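Local structure of L-threonine dehydrogenase (Flavobacterium frigidimaris, 2YY7) at residues A[173-177]-A[306-311]; A[251-256]-A[300-304]. The protein probably catalyses the NAD-dependent oxidation of L-threonine at its 3-hydroxyl, as a UDP-galactose 4-epimerase-like member of the short-chain dehydrogenase-reductase superfamily. All coordinates share one frame; numbering follows the deposited sequence.

Interaction 1. Residues A[173-177]-A[306-311]; sequences LISWS and DMIEHL. With NAD (nicotinamide-adenine-dinucleotide), chain E.
Where strand 164-174 of the Rossmann-type sheet runs out into a loop, Trp176 lays its indole against His310 near the end of the C-terminal helix 300-311. The two rings make a face-to-face stack: the imidazole lies over the five-membered ring of Trp176 with centroids 3.5 Å apart and planes only 7° from parallel. CB of His310 adds a CH-pi contact over the same face, 3.8 Å from that ring's centroid. Trp176 CG sits between its own backbone N and carbonyl carbon (chi1 54°), a turn that swings the indole toward the helix. NE1 gives its hydrogen to a water at 3.0 Å, which lies within hydrogen-bonding distance of Asp306 OD1, 2.8 Å away; OD1 also bonds the hydroxyl of Tyr215. Met307, bent at chi2 and chi3, brings its sulfur to the edge of the indole as a Met-aromatic contact, SD 5.2 Å from the centroid of the five-membered ring, while its CE rests 3.8 Å from Ile174 CG2. With an alanine at Trp176, His310 would probably lose its stacking partner and be left to turn more freely. At the strand end, Leu173 N donates to the nicotinamide amide oxygen O7N of NAD at 2.9 Å. Strand 211-215 flanks the contact through Met213 and Tyr215, and helix 187-197 packs Ala188 on Ile174, Phe192 on Met307, and Tyr193 and Ile196 on Leu311.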
# COMPACT_ATOMS: atom_id res chain seq x y z
N LEU A 173 -4.96 -21.64 -2.65
CA LEU A 173 -4.28 -22.87 -3.06
C LEU A 173 -4.70 -24.13 -2.31
O LEU A 173 -4.95 -24.10 -1.11
CB LEU A 173 -2.75 -22.70 -2.94
CG LEU A 173 -2.09 -21.58 -3.74
CD1 LEU A 173 -0.58 -21.77 -3.71
CD2 LEU A 173 -2.59 -21.58 -5.18
N ILE A 174 -4.75 -25.24 -3.04
CA ILE A 174 -5.17 -26.53 -2.49
C ILE A 174 -4.08 -27.60 -2.63
O ILE A 174 -3.55 -27.81 -3.72
CB ILE A 174 -6.45 -26.98 -3.21
CG1 ILE A 174 -7.54 -25.91 -3.04
CG2 ILE A 174 -6.93 -28.33 -2.66
CD1 ILE A 174 -8.60 -25.90 -4.12
N SER A 175 -3.75 -28.27 -1.53
CA SER A 175 -2.72 -29.30 -1.57
C SER A 175 -3.00 -30.44 -0.60
O SER A 175 -3.84 -30.33 0.30
CB SER A 175 -1.35 -28.70 -1.24
OG SER A 175 -1.31 -28.27 0.11
N TRP A 176 -2.26 -31.53 -0.78
CA TRP A 176 -2.39 -32.74 0.03
C TRP A 176 -1.16 -33.08 0.87
O TRP A 176 -1.25 -33.88 1.80
CB TRP A 176 -2.69 -33.94 -0.88
CG TRP A 176 -1.67 -34.08 -1.98
CD1 TRP A 176 -1.75 -33.58 -3.26
CD2 TRP A 176 -0.38 -34.69 -1.88
NE1 TRP A 176 -0.59 -33.84 -3.95
CE2 TRP A 176 0.27 -34.52 -3.13
CE3 TRP A 176 0.30 -35.36 -0.85
CZ2 TRP A 176 1.56 -35.00 -3.37
CZ3 TRP A 176 1.59 -35.84 -1.10
CH2 TRP A 176 2.20 -35.66 -2.35
N SER A 177 -0.01 -32.49 0.55
CA SER A 177 1.22 -32.81 1.27
C SER A 177 1.48 -32.11 2.60
O SER A 177 2.14 -32.67 3.48
CB SER A 177 2.44 -32.60 0.37
OG SER A 177 2.57 -31.23 0.02
N ASP A 306 -7.41 -36.11 -7.99
CA ASP A 306 -6.02 -36.17 -7.54
C ASP A 306 -5.87 -36.04 -6.02
O ASP A 306 -5.03 -36.70 -5.42
CB ASP A 306 -5.19 -35.10 -8.25
CG ASP A 306 -3.70 -35.37 -8.19
OD1 ASP A 306 -3.04 -34.92 -7.24
OD2 ASP A 306 -3.19 -36.06 -9.10
N MET A 307 -6.69 -35.19 -5.41
CA MET A 307 -6.64 -35.02 -3.96
C MET A 307 -7.06 -36.31 -3.26
O MET A 307 -6.37 -36.80 -2.36
CB MET A 307 -7.57 -33.88 -3.50
CG MET A 307 -6.98 -32.48 -3.66
SD MET A 307 -5.57 -32.15 -2.57
CE MET A 307 -6.41 -31.70 -1.05
N ILE A 308 -8.20 -36.85 -3.67
CA ILE A 308 -8.71 -38.07 -3.07
C ILE A 308 -7.75 -39.25 -3.26
O ILE A 308 -7.61 -40.09 -2.37
CB ILE A 308 -10.12 -38.40 -3.63
CG1 ILE A 308 -11.10 -37.32 -3.16
CG2 ILE A 308 -10.58 -39.79 -3.16
CD1 ILE A 308 -12.47 -37.41 -3.78
N GLU A 309 -7.07 -39.30 -4.40
CA GLU A 309 -6.12 -40.37 -4.64
C GLU A 309 -4.96 -40.25 -3.66
O GLU A 309 -4.49 -41.24 -3.10
CB GLU A 309 -5.58 -40.32 -6.07
CG GLU A 309 -6.61 -40.64 -7.14
CD GLU A 309 -5.97 -40.82 -8.51
OE1 GLU A 309 -5.22 -39.93 -8.94
OE2 GLU A 309 -6.23 -41.86 -9.15
N HIS A 310 -4.49 -39.03 -3.44
CA HIS A 310 -3.38 -38.79 -2.52
C HIS A 310 -3.77 -39.02 -1.06
O HIS A 310 -2.96 -39.47 -0.26
CB HIS A 310 -2.86 -37.36 -2.68
CG HIS A 310 -1.88 -37.20 -3.80
ND1 HIS A 310 -0.58 -37.62 -3.72
CD2 HIS A 310 -2.03 -36.67 -5.04
CE1 HIS A 310 0.04 -37.37 -4.86
NE2 HIS A 310 -0.82 -36.80 -5.68
N LEU A 311 -5.02 -38.71 -0.72
CA LEU A 311 -5.47 -38.84 0.66
C LEU A 311 -6.25 -40.10 1.04
O LEU A 311 -6.59 -40.27 2.21
CB LEU A 311 -6.27 -37.59 1.04
CG LEU A 311 -5.45 -36.30 1.00
CD1 LEU A 311 -6.36 -35.10 1.23
CD2 LEU A 311 -4.36 -36.36 2.07
PA NAD E . 2.59 -21.32 5.21
O1A NAD E . 2.06 -22.69 4.99
O2A NAD E . 2.02 -20.59 6.37
O5B NAD E . 4.17 -21.32 5.20
C5B NAD E . 4.91 -20.25 5.74
C4B NAD E . 6.26 -20.76 6.19
O4B NAD E . 7.05 -19.62 6.55
C3B NAD E . 6.15 -21.69 7.41
O3B NAD E . 6.83 -22.94 7.19
C2B NAD E . 6.74 -20.85 8.55
O2B NAD E . 7.38 -21.63 9.54
C1B NAD E . 7.71 -19.93 7.78
N9A NAD E . 8.08 -18.73 8.53
C8A NAD E . 7.23 -17.93 9.29
N7A NAD E . 7.96 -16.95 9.84
C5A NAD E . 9.23 -17.11 9.43
C6A NAD E . 10.39 -16.41 9.73
N6A NAD E . 10.37 -15.43 10.60
N1A NAD E . 11.58 -16.82 9.19
C2A NAD E . 11.64 -17.92 8.35
N3A NAD E . 10.51 -18.65 8.06
C4A NAD E . 9.32 -18.24 8.62
O3 NAD E . 2.23 -20.40 3.94
PN NAD E . 2.10 -20.82 2.38
O1N NAD E . 3.20 -21.74 1.94
O2N NAD E . 0.66 -21.12 2.16
O5D NAD E . 2.35 -19.38 1.67
C5D NAD E . 3.67 -19.00 1.23
C4D NAD E . 3.57 -17.62 0.51
O4D NAD E . 2.58 -17.68 -0.50
C3D NAD E . 3.13 -16.48 1.43
O3D NAD E . 3.77 -15.28 1.00
C2D NAD E . 1.65 -16.34 1.14
O2D NAD E . 1.24 -15.05 1.53
C1D NAD E . 1.59 -16.63 -0.36
N1N NAD E . 0.23 -17.06 -0.74
C2N NAD E . -0.26 -18.28 -0.32
C3N NAD E . -1.54 -18.67 -0.68
C7N NAD E . -2.05 -20.04 -0.34
O7N NAD E . -3.37 -20.28 -0.68
N7N NAD E . -1.30 -20.95 0.31
C4N NAD E . -2.35 -17.81 -1.45
C5N NAD E . -1.84 -16.59 -1.89
C6N NAD E . -0.56 -16.21 -1.52
O HOH W 1 -0.58 -33.63 -6.95

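Interaction 2. Residues A[251-256]-A[300-304]; sequences EIANEI and LESMT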
# COMPACT_ATOMS: atom_id res chain seq x y z
N GLU A 251 -20.23 -26.35 -4.80
CA GLU A 251 -19.68 -27.04 -5.96
C GLU A 251 -18.56 -28.02 -5.62
O GLU A 251 -18.55 -29.14 -6.14
CB GLU A 251 -19.19 -26.03 -7.01
CG GLU A 251 -20.29 -25.09 -7.51
CD GLU A 251 -19.78 -24.00 -8.43
OE1 GLU A 251 -18.82 -23.29 -8.05
OE2 GLU A 251 -20.34 -23.83 -9.54
N ILE A 252 -17.61 -27.63 -4.77
CA ILE A 252 -16.53 -28.56 -4.45
C ILE A 252 -17.05 -29.73 -3.61
O ILE A 252 -16.56 -30.85 -3.73
CB ILE A 252 -15.33 -27.87 -3.72
CG1 ILE A 252 -14.26 -28.92 -3.41
CG2 ILE A 252 -15.80 -27.19 -2.44
CD1 ILE A 252 -12.92 -28.34 -3.01
N ALA A 253 -18.04 -29.46 -2.77
CA ALA A 253 -18.63 -30.51 -1.94
C ALA A 253 -19.36 -31.50 -2.85
O ALA A 253 -19.34 -32.71 -2.61
CB ALA A 253 -19.60 -29.90 -0.92
N ASN A 254 -20.00 -30.98 -3.90
CA ASN A 254 -20.73 -31.83 -4.84
C ASN A 254 -19.77 -32.69 -5.66
O ASN A 254 -20.09 -33.83 -6.01
CB ASN A 254 -21.59 -30.99 -5.79
CG ASN A 254 -22.86 -30.47 -5.12
OD1 ASN A 254 -23.31 -31.01 -4.11
ND2 ASN A 254 -23.47 -29.45 -5.71
N GLU A 255 -18.60 -32.15 -5.99
CA GLU A 255 -17.63 -32.91 -6.76
C GLU A 255 -17.11 -34.06 -5.88
O GLU A 255 -16.90 -35.17 -6.36
CB GLU A 255 -16.47 -32.02 -7.20
CG GLU A 255 -15.54 -32.69 -8.20
CD GLU A 255 -16.24 -33.00 -9.52
OE1 GLU A 255 -15.76 -33.88 -10.25
OE2 GLU A 255 -17.27 -32.35 -9.82
N ILE A 256 -16.90 -33.77 -4.60
CA ILE A 256 -16.41 -34.78 -3.66
C ILE A 256 -17.45 -35.89 -3.49
O ILE A 256 -17.10 -37.06 -3.33
CB ILE A 256 -16.10 -34.14 -2.28
CG1 ILE A 256 -14.89 -33.22 -2.40
CG2 ILE A 256 -15.83 -35.23 -1.24
CD1 ILE A 256 -14.58 -32.43 -1.14
N LEU A 300 -11.71 -28.20 -11.35
CA LEU A 300 -12.31 -28.79 -10.15
C LEU A 300 -12.35 -30.33 -10.15
O LEU A 300 -11.98 -30.96 -9.16
CB LEU A 300 -13.72 -28.24 -9.94
CG LEU A 300 -14.45 -28.80 -8.71
CD1 LEU A 300 -13.58 -28.63 -7.46
CD2 LEU A 300 -15.79 -28.08 -8.54
N GLU A 301 -12.80 -30.92 -11.25
CA GLU A 301 -12.89 -32.37 -11.37
C GLU A 301 -11.55 -33.10 -11.28
O GLU A 301 -11.43 -34.08 -10.54
CB GLU A 301 -13.59 -32.75 -12.69
CG GLU A 301 -13.49 -34.24 -13.04
CD GLU A 301 -14.27 -34.60 -14.29
OE1 GLU A 301 -14.17 -33.87 -15.30
OE2 GLU A 301 -14.97 -35.64 -14.28
N SER A 302 -10.55 -32.65 -12.03
CA SER A 302 -9.24 -33.31 -11.99
C SER A 302 -8.51 -33.09 -10.67
O SER A 302 -7.75 -33.95 -10.22
CB SER A 302 -8.37 -32.86 -13.17
OG SER A 302 -8.25 -31.45 -13.23
N MET A 303 -8.73 -31.94 -10.04
CA MET A 303 -8.08 -31.69 -8.76
C MET A 303 -8.70 -32.55 -7.67
O MET A 303 -7.99 -33.11 -6.84
CB MET A 303 -8.21 -30.22 -8.36
CG MET A 303 -7.79 -29.99 -6.92
SD MET A 303 -8.02 -28.31 -6.38
CE MET A 303 -9.82 -28.30 -6.10
N THR A 304 -10.03 -32.64 -7.67
CA THR A 304 -10.72 -33.44 -6.67
C THR A 304 -10.27 -34.90 -6.75
O THR A 304 -10.02 -35.54 -5.73
CB THR A 304 -12.26 -33.38 -6.87
OG1 THR A 304 -12.71 -32.04 -6.66
CG2 THR A 304 -12.96 -34.30 -5.87
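Leu300, at the start of helix 300-311, packs against Glu255 near the end of helix 249-257, its CG 4.1 Å from Glu255 CG. The two methyls of Leu300 divide the neighbouring helix between them: CD1 lies against Ile252 CG1, while CD2 reaches the backbone at Glu251 O, 3.8 Å away. One turn further along, Thr304 takes over. Its OG1 approaches Glu255 CG to 3.3 Å, and its CG2 meets Ile256 CG1 at 4.1 Å.

Glu255 reaches across by its aliphatic part. CG stands opposite the backbone N (chi1 -170°) and the chain bends at chi2, so that the methylene passes over Thr304 and the carboxylate turns to Glu301, with OE1 3.4 Å from Glu301 CA. The hydroxyl of Thr304 is fixed within its own helix, donating to Leu300 O at 2.8 Å. That carbonyl also accepts from Thr304 N, the two donors arriving from opposite faces of its plane.

The contact is a helix-helix packing that joins helix 249-257 to the C-terminal helix; the short segments approach to 10.0 Å between axes and cross at -55°. Around them, Phe247 of strand 245-247 touches Ile252, Leu300 and Met303, and helix 187-197 supplies Phe192 against Ile252 and Thr304 and Ile191 against Ile256. Glu251 turns its OE1 back to Thr248 N.

No hydrogen bond or salt bridge joins the two segments; van der Waals packing, largely of aliphatic carbon but including the Thr304 hydroxyl and the Glu255 carboxylate, holds them together. Glu255 OE1 and Glu301 OE2 stand 4.5 Å apart with their carboxylate planes 77° from each other; this proximity of like charges is probably mildly unfavourable, and Lys258, in a weak, long ion pair with Glu255 OE2, may offset part of it.

How the interactions relate
Both interactions use helix 300-311: residues 300-304 pack on helix 249-257 in interaction 2, and the last turns lie against the end of the cofactor-binding strand in interaction 1. The two meet directly, Ile174 CD1 touching Met303 CE, and Phe192 packs on both. Interaction 2 is the more buried: aliphatic side chains with Thr304 and buried Glu255 among them, and exposed Glu251 and Glu301 at the rim. Interaction 1 runs from buried Ile174 and Met307 out to an aromatic stack on exposed His310, with a bridging water. Its 173-177 segment also carries Leu173, whose backbone N is hydrogen-bonded to NAD, though Leu173 does not touch the helix; the side chain of Met303 is about 11 Å from NAD.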